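Local structure of Exo-beta-1,3-galactanase (Bifidobacterium bifidum, 5FLW) at residues Ile23-Gln26 and Thr31-Ala34; Ile129-Tyr134 and Val173-Cys178; Glu154-Gly159 and Ser205-Trp210. The protein probably hydrolyses beta-1,3-galactan chains, releasing galactose from their ends, as a family 43 glycoside hydrolase built on a five-bladed beta-propeller. One frame throughout, in Å; residues are numbered along the deposited sequence.

Contact 1 (Ile23-Gln26 and Thr31-Ala34); sequences IGLQ and TWYA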
loop_
_atom_site.group_PDB
_atom_site.type_symbol
_atom_site.label_atom_id
_atom_site.label_comp_id
_atom_site.label_asym_id
_atom_site.label_seq_id
_atom_site.Cartn_x
_atom_site.Cartn_y
_atom_site.Cartn_z
ATOM N N ILE A 23 -4.783 -1.081 -1.344
ATOM C CA ILE A 23 -4.210 -1.777 -2.504
ATOM C C ILE A 23 -2.686 -1.684 -2.567
ATOM O O ILE A 23 -2.048 -0.716 -2.107
ATOM C CB ILE A 23 -4.821 -1.347 -3.860
ATOM C CG1 ILE A 23 -4.426 0.089 -4.230
ATOM C CG2 ILE A 23 -6.297 -1.572 -3.863
ATOM C CD1 ILE A 23 -4.939 0.530 -5.594
ATOM N N GLY A 24 -2.104 -2.706 -3.206
ATOM C CA GLY A 24 -0.826 -2.568 -3.864
ATOM C C GLY A 24 -1.076 -2.359 -5.348
ATOM O O GLY A 24 -2.096 -2.816 -5.894
ATOM N N LEU A 25 -0.133 -1.641 -5.995
ATOM C CA LEU A 25 -0.152 -1.392 -7.434
ATOM C C LEU A 25 1.226 -1.670 -8.006
ATOM O O LEU A 25 2.233 -1.200 -7.464
ATOM C CB LEU A 25 -0.436 0.076 -7.762
ATOM C CG LEU A 25 -1.855 0.575 -7.816
ATOM C CD1 LEU A 25 -1.802 2.103 -7.954
ATOM C CD2 LEU A 25 -2.547 -0.064 -9.011
ATOM N N GLN A 26 1.267 -2.380 -9.139
ATOM C CA GLN A 26 2.498 -2.671 -9.858
ATOM C C GLN A 26 2.227 -2.577 -11.346
ATOM O O GLN A 26 1.178 -3.021 -11.808
ATOM C CB GLN A 26 2.932 -4.117 -9.608
ATOM C CG GLN A 26 3.541 -4.382 -8.248
ATOM C CD GLN A 26 4.856 -3.672 -8.096
ATOM O OE1 GLN A 26 5.836 -4.013 -8.764
ATOM N NE2 GLN A 26 4.893 -2.672 -7.232
ATOM N N THR A 31 0.630 -2.629 -18.420
ATOM C CA THR A 31 -0.614 -2.720 -17.669
ATOM C C THR A 31 -0.356 -2.561 -16.176
ATOM O O THR A 31 0.617 -3.109 -15.644
ATOM C CB THR A 31 -1.250 -4.076 -17.977
ATOM O OG1 THR A 31 -1.531 -4.138 -19.380
ATOM C CG2 THR A 31 -2.518 -4.314 -17.172
ATOM N N TRP A 32 -1.235 -1.810 -15.497
ATOM C CA TRP A 32 -1.217 -1.682 -14.044
ATOM C C TRP A 32 -2.020 -2.811 -13.406
ATOM O O TRP A 32 -3.132 -3.115 -13.846
ATOM C CB TRP A 32 -1.771 -0.327 -13.596
ATOM C CG TRP A 32 -0.768 0.805 -13.830
ATOM C CD1 TRP A 32 -0.712 1.652 -14.901
ATOM C CD2 TRP A 32 0.311 1.178 -12.963
ATOM N NE1 TRP A 32 0.350 2.527 -14.762
ATOM C CE2 TRP A 32 0.985 2.259 -13.576
ATOM C CE3 TRP A 32 0.757 0.714 -11.717
ATOM C CZ2 TRP A 32 2.088 2.881 -12.993
ATOM C CZ3 TRP A 32 1.874 1.330 -11.136
ATOM C CH2 TRP A 32 2.518 2.405 -11.774
ATOM N N TYR A 33 -1.447 -3.425 -12.375
ATOM C CA TYR A 33 -2.102 -4.470 -11.602
ATOM C C TYR A 33 -2.348 -3.952 -10.192
ATOM O O TYR A 33 -1.395 -3.564 -9.506
ATOM C CB TYR A 33 -1.212 -5.714 -11.521
ATOM C CG TYR A 33 -1.070 -6.423 -12.841
ATOM C CD1 TYR A 33 -0.337 -5.856 -13.877
ATOM C CD2 TYR A 33 -1.696 -7.657 -13.061
ATOM C CE1 TYR A 33 -0.209 -6.496 -15.110
ATOM C CE2 TYR A 33 -1.582 -8.316 -14.291
ATOM C CZ TYR A 33 -0.838 -7.720 -15.316
ATOM O OH TYR A 33 -0.695 -8.338 -16.546
ATOM N N ALA A 34 -3.606 -3.983 -9.750
ATOM C CA ALA A 34 -3.972 -3.644 -8.375
ATOM C C ALA A 34 -4.312 -4.917 -7.602
ATOM O O ALA A 34 -4.962 -5.826 -8.136
ATOM C CB ALA A 34 -5.183 -2.699 -8.345
#

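Contact 2 (Ile129-Tyr134 and Val173-Cys178); sequences ITWRGY and VEDVAC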
loop_
_atom_site.group_PDB
_atom_site.type_symbol
_atom_site.label_atom_id
_atom_site.label_comp_id
_atom_site.label_asym_id
_atom_site.label_seq_id
_atom_site.Cartn_x
_atom_site.Cartn_y
_atom_site.Cartn_z
ATOM N N ILE A 129 6.082 -14.537 8.680
ATOM C CA ILE A 129 7.402 -14.152 9.152
ATOM C C ILE A 129 7.312 -12.860 9.954
ATOM O O ILE A 129 6.381 -12.061 9.800
ATOM C CB ILE A 129 8.411 -13.975 7.978
ATOM C CG1 ILE A 129 8.176 -12.665 7.193
ATOM C CG2 ILE A 129 8.413 -15.248 7.049
ATOM C CD1 ILE A 129 9.167 -12.448 6.013
ATOM N N THR A 130 8.321 -12.661 10.805
ATOM C CA THR A 130 8.589 -11.385 11.466
ATOM C C THR A 130 10.095 -11.164 11.393
ATOM O O THR A 130 10.853 -12.105 11.171
ATOM C CB THR A 130 8.177 -11.354 12.967
ATOM O OG1 THR A 130 9.139 -12.072 13.745
ATOM C CG2 THR A 130 6.822 -11.967 13.199
ATOM N N TRP A 131 10.525 -9.909 11.580
ATOM C CA TRP A 131 11.934 -9.618 11.855
ATOM C C TRP A 131 12.124 -9.653 13.370
ATOM O O TRP A 131 11.521 -8.850 14.088
ATOM C CB TRP A 131 12.324 -8.251 11.289
ATOM C CG TRP A 131 13.765 -7.882 11.523
ATOM C CD1 TRP A 131 14.250 -6.991 12.446
ATOM C CD2 TRP A 131 14.913 -8.380 10.810
ATOM N NE1 TRP A 131 15.629 -6.901 12.346
ATOM C CE2 TRP A 131 16.057 -7.740 11.344
ATOM C CE3 TRP A 131 15.080 -9.288 9.770
ATOM C CZ2 TRP A 131 17.351 -7.998 10.872
ATOM C CZ3 TRP A 131 16.367 -9.548 9.306
ATOM C CH2 TRP A 131 17.483 -8.915 9.862
ATOM N N ARG A 132 12.921 -10.610 13.868
ATOM C CA ARG A 132 13.326 -10.661 15.277
ATOM C C ARG A 132 12.165 -10.865 16.261
ATOM O O ARG A 132 12.334 -10.634 17.473
ATOM C CB ARG A 132 14.162 -9.440 15.661
ATOM C CG ARG A 132 15.490 -9.448 14.961
ATOM C CD ARG A 132 16.325 -8.239 15.300
ATOM N NE ARG A 132 16.701 -8.174 16.707
ATOM C CZ ARG A 132 17.778 -8.756 17.232
ATOM N NH1 ARG A 132 18.593 -9.494 16.465
ATOM N NH2 ARG A 132 18.047 -8.621 18.529
ATOM N N GLY A 133 10.997 -11.295 15.775
ATOM C CA GLY A 133 9.806 -11.356 16.593
ATOM C C GLY A 133 9.033 -10.051 16.705
ATOM O O GLY A 133 8.003 -10.027 17.393
ATOM N N TYR A 134 9.484 -8.976 16.046
ATOM C CA TYR A 134 8.847 -7.669 16.188
ATOM C C TYR A 134 7.473 -7.642 15.523
ATOM O O TYR A 134 7.214 -8.346 14.537
ATOM C CB TYR A 134 9.706 -6.564 15.550
ATOM C CG TYR A 134 11.099 -6.413 16.139
ATOM C CD1 TYR A 134 11.384 -6.861 17.410
ATOM C CD2 TYR A 134 12.114 -5.779 15.428
ATOM C CE1 TYR A 134 12.669 -6.722 17.963
ATOM C CE2 TYR A 134 13.365 -5.637 15.956
ATOM C CZ TYR A 134 13.642 -6.098 17.226
ATOM O OH TYR A 134 14.911 -5.957 17.734
ATOM N N VAL A 173 16.336 -9.697 5.108
ATOM C CA VAL A 173 17.747 -9.869 5.441
ATOM C C VAL A 173 18.367 -8.637 6.095
ATOM O O VAL A 173 19.507 -8.723 6.578
ATOM C CB VAL A 173 18.598 -10.333 4.224
ATOM C CG1 VAL A 173 18.071 -11.661 3.626
ATOM C CG2 VAL A 173 18.701 -9.253 3.159
ATOM N N GLU A 174 17.664 -7.500 6.154
ATOM C CA GLU A 174 18.257 -6.311 6.748
ATOM C C GLU A 174 17.180 -5.353 7.242
ATOM O O GLU A 174 16.193 -5.100 6.546
ATOM C CB GLU A 174 19.180 -5.577 5.766
ATOM C CG GLU A 174 19.930 -4.429 6.407
ATOM C CD GLU A 174 20.556 -3.495 5.402
ATOM O OE1 GLU A 174 20.601 -3.848 4.200
ATOM O OE2 GLU A 174 20.998 -2.404 5.816
ATOM N N ASP A 175 17.392 -4.816 8.442
ATOM C CA ASP A 175 16.556 -3.732 8.982
ATOM C C ASP A 175 17.238 -2.437 8.524
ATOM O O ASP A 175 18.185 -1.951 9.145
ATOM C CB ASP A 175 16.425 -3.889 10.501
ATOM C CG ASP A 175 15.377 -2.975 11.135
ATOM O OD1 ASP A 175 14.568 -2.335 10.421
ATOM O OD2 ASP A 175 15.333 -2.958 12.384
ATOM N N VAL A 176 16.782 -1.927 7.368
ATOM C CA VAL A 176 17.469 -0.819 6.691
ATOM C C VAL A 176 17.289 0.481 7.467
ATOM O O VAL A 176 18.232 1.283 7.610
ATOM C CB VAL A 176 16.948 -0.679 5.243
ATOM C CG1 VAL A 176 17.442 0.610 4.592
ATOM C CG2 VAL A 176 17.348 -1.861 4.413
ATOM N N ALA A 177 16.067 0.723 7.948
ATOM C CA ALA A 177 15.704 1.935 8.668
ATOM C C ALA A 177 14.508 1.616 9.551
ATOM O O ALA A 177 13.731 0.697 9.266
ATOM C CB ALA A 177 15.342 3.089 7.710
ATOM N N CYS A 178 14.385 2.378 10.644
ATOM C CA CYS A 178 13.205 2.278 11.491
ATOM C C CYS A 178 12.930 3.688 12.002
ATOM O O CYS A 178 13.687 4.206 12.835
ATOM C CB CYS A 178 13.418 1.281 12.630
ATOM S SG CYS A 178 11.899 1.005 13.582
HETATM O O HOH W 1 16.834 -4.816 13.735
#

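Contact 3 (Glu154-Gly159 and Ser205-Trp210); sequences EDRDHG and SQLTSW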
loop_
_atom_site.group_PDB
_atom_site.type_symbol
_atom_site.label_atom_id
_atom_site.label_comp_id
_atom_site.label_asym_id
_atom_site.label_seq_id
_atom_site.Cartn_x
_atom_site.Cartn_y
_atom_site.Cartn_z
ATOM N N GLU A 154 5.015 -1.218 9.634
ATOM C CA GLU A 154 4.770 -0.454 10.854
ATOM C C GLU A 154 4.836 -1.371 12.072
ATOM O O GLU A 154 4.162 -2.408 12.124
ATOM C CB GLU A 154 3.418 0.266 10.788
ATOM C CG GLU A 154 3.236 1.346 11.873
ATOM C CD GLU A 154 2.676 0.819 13.197
ATOM O OE1 GLU A 154 1.809 -0.084 13.168
ATOM O OE2 GLU A 154 3.102 1.308 14.277
ATOM N N ASP A 155 5.647 -0.972 13.055
ATOM C CA ASP A 155 5.955 -1.761 14.248
ATOM C C ASP A 155 5.689 -0.857 15.451
ATOM O O ASP A 155 6.470 0.076 15.713
ATOM C CB ASP A 155 7.418 -2.206 14.148
ATOM C CG ASP A 155 8.007 -2.752 15.444
ATOM O OD1 ASP A 155 7.352 -2.800 16.508
ATOM O OD2 ASP A 155 9.220 -3.122 15.377
ATOM N N ARG A 156 4.584 -1.123 16.176
ATOM C CA ARG A 156 4.131 -0.169 17.202
ATOM C C ARG A 156 5.176 0.081 18.297
ATOM O O ARG A 156 5.169 1.153 18.926
ATOM C CB ARG A 156 2.801 -0.585 17.811
ATOM C CG ARG A 156 2.058 0.573 18.553
ATOM C CD ARG A 156 1.599 1.700 17.608
ATOM N NE ARG A 156 1.143 1.172 16.314
ATOM C CZ ARG A 156 -0.126 0.871 15.999
ATOM N NH1 ARG A 156 -1.122 1.045 16.871
ATOM N NH2 ARG A 156 -0.397 0.363 14.795
ATOM N N ASP A 157 6.072 -0.884 18.556
ATOM C CA ASP A 157 7.042 -0.703 19.630
ATOM C C ASP A 157 8.275 0.096 19.200
ATOM O O ASP A 157 9.009 0.573 20.074
ATOM C CB ASP A 157 7.523 -2.047 20.180
ATOM C CG ASP A 157 6.399 -2.913 20.743
ATOM O OD1 ASP A 157 5.491 -2.399 21.434
ATOM O OD2 ASP A 157 6.454 -4.130 20.457
ATOM N N HIS A 158 8.544 0.230 17.871
ATOM C CA HIS A 158 9.830 0.781 17.422
ATOM C C HIS A 158 9.731 1.926 16.422
ATOM O O HIS A 158 10.519 2.892 16.503
ATOM C CB HIS A 158 10.776 -0.305 16.846
ATOM C CG HIS A 158 11.074 -1.417 17.802
ATOM N ND1 HIS A 158 10.633 -2.706 17.612
ATOM C CD2 HIS A 158 11.749 -1.423 18.974
ATOM C CE1 HIS A 158 11.033 -3.467 18.614
ATOM N NE2 HIS A 158 11.713 -2.712 19.455
ATOM N N GLY A 159 8.816 1.840 15.472
ATOM C CA GLY A 159 8.727 2.777 14.383
ATOM C C GLY A 159 8.347 2.021 13.138
ATOM O O GLY A 159 7.981 0.844 13.189
ATOM N N SER A 205 0.486 7.749 7.281
ATOM C CA SER A 205 -0.636 8.320 8.015
ATOM C C SER A 205 -0.397 8.283 9.523
ATOM O O SER A 205 0.225 7.351 10.052
ATOM C CB SER A 205 -1.944 7.587 7.698
ATOM O OG SER A 205 -1.789 6.183 7.800
ATOM N N GLN A 206 -0.910 9.300 10.217
ATOM C CA GLN A 206 -0.850 9.258 11.676
ATOM C C GLN A 206 -1.749 8.135 12.191
ATOM O O GLN A 206 -2.549 7.555 11.451
ATOM C CB GLN A 206 -1.212 10.616 12.302
ATOM C CG GLN A 206 -0.429 11.773 11.699
ATOM C CD GLN A 206 -0.765 13.113 12.359
ATOM O OE1 GLN A 206 -1.056 14.114 11.682
ATOM N NE2 GLN A 206 -0.743 13.151 13.677
ATOM N N LEU A 207 -1.582 7.811 13.475
ATOM C CA LEU A 207 -2.324 6.740 14.146
ATOM C C LEU A 207 -3.482 7.422 14.865
ATOM O O LEU A 207 -3.348 7.878 16.004
ATOM C CB LEU A 207 -1.417 5.988 15.122
ATOM C CG LEU A 207 -0.134 5.395 14.515
ATOM C CD1 LEU A 207 0.686 4.672 15.574
ATOM C CD2 LEU A 207 -0.442 4.448 13.399
ATOM N N THR A 208 -4.620 7.523 14.184
ATOM C CA THR A 208 -5.805 8.167 14.751
ATOM C C THR A 208 -7.033 7.285 14.561
ATOM O O THR A 208 -8.145 7.774 14.404
ATOM C CB THR A 208 -6.065 9.552 14.119
ATOM O OG1 THR A 208 -6.363 9.404 12.727
ATOM C CG2 THR A 208 -4.851 10.450 14.273
ATOM N N SER A 209 -6.802 5.978 14.582
ATOM C CA SER A 209 -7.850 4.980 14.403
ATOM C C SER A 209 -8.707 5.220 13.159
ATOM O O SER A 209 -8.174 5.401 12.076
ATOM C CB SER A 209 -8.698 4.796 15.667
ATOM O OG SER A 209 -9.246 6.009 16.147
ATOM N N TRP A 210 -10.028 5.207 13.310
ATOM C CA TRP A 210 -10.914 5.401 12.160
ATOM C C TRP A 210 -10.912 6.819 11.593
ATOM O O TRP A 210 -11.176 7.014 10.412
ATOM C CB TRP A 210 -12.333 4.920 12.477
ATOM C CG TRP A 210 -12.403 3.437 12.677
ATOM C CD1 TRP A 210 -12.308 2.770 13.855
ATOM C CD2 TRP A 210 -12.558 2.439 11.662
ATOM N NE1 TRP A 210 -12.401 1.418 13.645
ATOM C CE2 TRP A 210 -12.560 1.189 12.305
ATOM C CE3 TRP A 210 -12.705 2.481 10.272
ATOM C CZ2 TRP A 210 -12.698 -0.007 11.613
ATOM C CZ3 TRP A 210 -12.843 1.291 9.586
ATOM C CH2 TRP A 210 -12.842 0.066 10.256
#

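Contact 1 (Ile23-Gln26 and Thr31-Ala34)
Leu25 with Ala34 and Gln26 with Tyr33 are the paired rungs of the beta hairpin that opens the first blade of the propeller. Strands 24-26 and 31-34 run antiparallel, their axes 4.7 Å apart at an angle of 160°. Gln26 and Tyr33 form the hydrogen-bonded pair: Gln26 N gives to Tyr33 O at 2.9 Å, and Tyr33 N returns a shorter bond to Gln26 O at 2.7 Å. At the non-hydrogen-bonded pair, CA-H groups meet carbonyls instead, Leu25 CA lying 3.2 Å from Tyr33 O and Ala34 CA 3.2 Å from Gly24 O. Leu25 and Ala34 share one face of the hairpin. There the CD2 branch of Leu25 closes on Ala34 CB at 3.8 Å, while Leu25 CB lies 4.2 Å from Trp32 CE3. The indole of Trp32 swings back over the neighbouring strand, its CG set beside the backbone N (chi1 -76°), and brings CE3 to within 3.6 Å of Gln26 C. The side chains of Gln26 and Tyr33 lie on the other face; the Tyr33 ring turns its edge to the backbone oxygen Gln26 O, which lies in the ring plane. The amide NE2 of Gln26 folds back onto Leu25 O in a weak bond. Beyond the hairpin, Trp32 and Ala34 bond through their backbones to Thr53 and Tyr51 of strand 48-53, which continues the blade, while Leu25 and Trp32 pack against Val249 of strand 244-250 in the last blade.

Contact 2 (Ile129-Tyr134 and Val173-Cys178)
Trp131 and Asp175 have the nearest CA atoms of the two segments, 8.0 Å apart, so side chains span the gap. Residues 131-134, in the loop from strand 124-129 of the second blade to strand 139-143 of the third, form a type I' turn closed by Tyr134 N to Trp131 O at 2.8 Å; residues 173-178, on an outermost strand of the third blade, 172-179, carry two classic bulges, at Val173-Glu174 and Val176-Ala177. The Trp131 side chain extends toward the strand, its CG opposite the backbone N (chi1 -180°), and lays one indole face against the backbone at Glu174 and Asp175. Trp131 NE1 lies 3.6 Å from Asp175 CB, and the ring and carboxylate planes are 59° apart. The opposite indole face carries Arg132 CG. Arg132 sets CB over the centre of the Tyr134 ring and gives NE to Tyr134 OH at 3.0 Å. No direct hydrogen bond joins the segments; a water at the indole edge accepts from Trp131 NE1 at 2.8 Å and donates to Asp175 OD2 at 2.7 Å. Since Asp175 OD1 bonds to His161 ND1, both carboxylate oxygens are engaged. Chemically, a partly exposed tryptophan is held by van der Waals packing on peptide backbone and a water-mediated link to an acid.

Contact 3 (Glu154-Gly159 and Ser205-Trp210)
Arg156 presents one face of its guanidinium to Leu207, whose CD1 lies 3.6 Å from Arg156 NE, displaced toward the rim of the group, while Glu154 CD lies at the guanidinium edge, in its plane. The aliphatic run of Arg156 shares in the touch, with CD 3.7 Å from Leu207 CD1. The two side chains approach from opposite directions. Arg156 grips Glu154 side-on with two nitrogens: NH2 bonds to OE1 at 2.8 Å in a nearly straight salt bridge (172°), from above the plane of the tilted carboxylate, and NE to OE2 at 2.8 Å on the syn side. Both oxygens lie close to the guanidinium plane, which fixes the rotation of the group with one face turned to the methyl. Bends at chi2 (66°) and chi3 (37°) turn the arginine back onto Glu154, two residues earlier. Within the same turn, the His158 ring has Asp157 CB over the centre of one face and, at its edge, ND1 bonds at 2.7 Å to Asp155 OD2, an oxygen that also takes His161 NE2. Asp155 OD1 takes the backbone N of Asp157 at 3.1 Å, an Asx turn, and a classic bulge sets His158 and Gly159 opposite Asp155. Residues 154-159 thus form the tight connection between strands 149-155 and 159-165 of the third blade. Leu207 belongs to the loop between strands 199-205 and 216-220 of the fourth; its N bonds to Tyr184 OH and its side chain touches Glu189, both between strands 172-179 and 191-196.

In the fold
Contact 1 is core and lies within one blade, where backbone bonds and apolar side chains do the work. Contact 2 lays the loop between the second and third blades on the third, and contact 3 joins the third and fourth; neither has a direct hydrogen bond across. Contact 2, at the surface, uses an indole face and a bridging water, whereas contact 3, partly buried, sets a methyl on a guanidinium held by a salt bridge. Both reach the sheet that includes strands 149-155 and 172-179, and they touch, Tyr134 CD1 coming 3.6 Å from His158 CE1. Contact 1 touches neither: it lies on the opposite side of the chain's centre from contact 3, their nearest atoms about 12 Å apart.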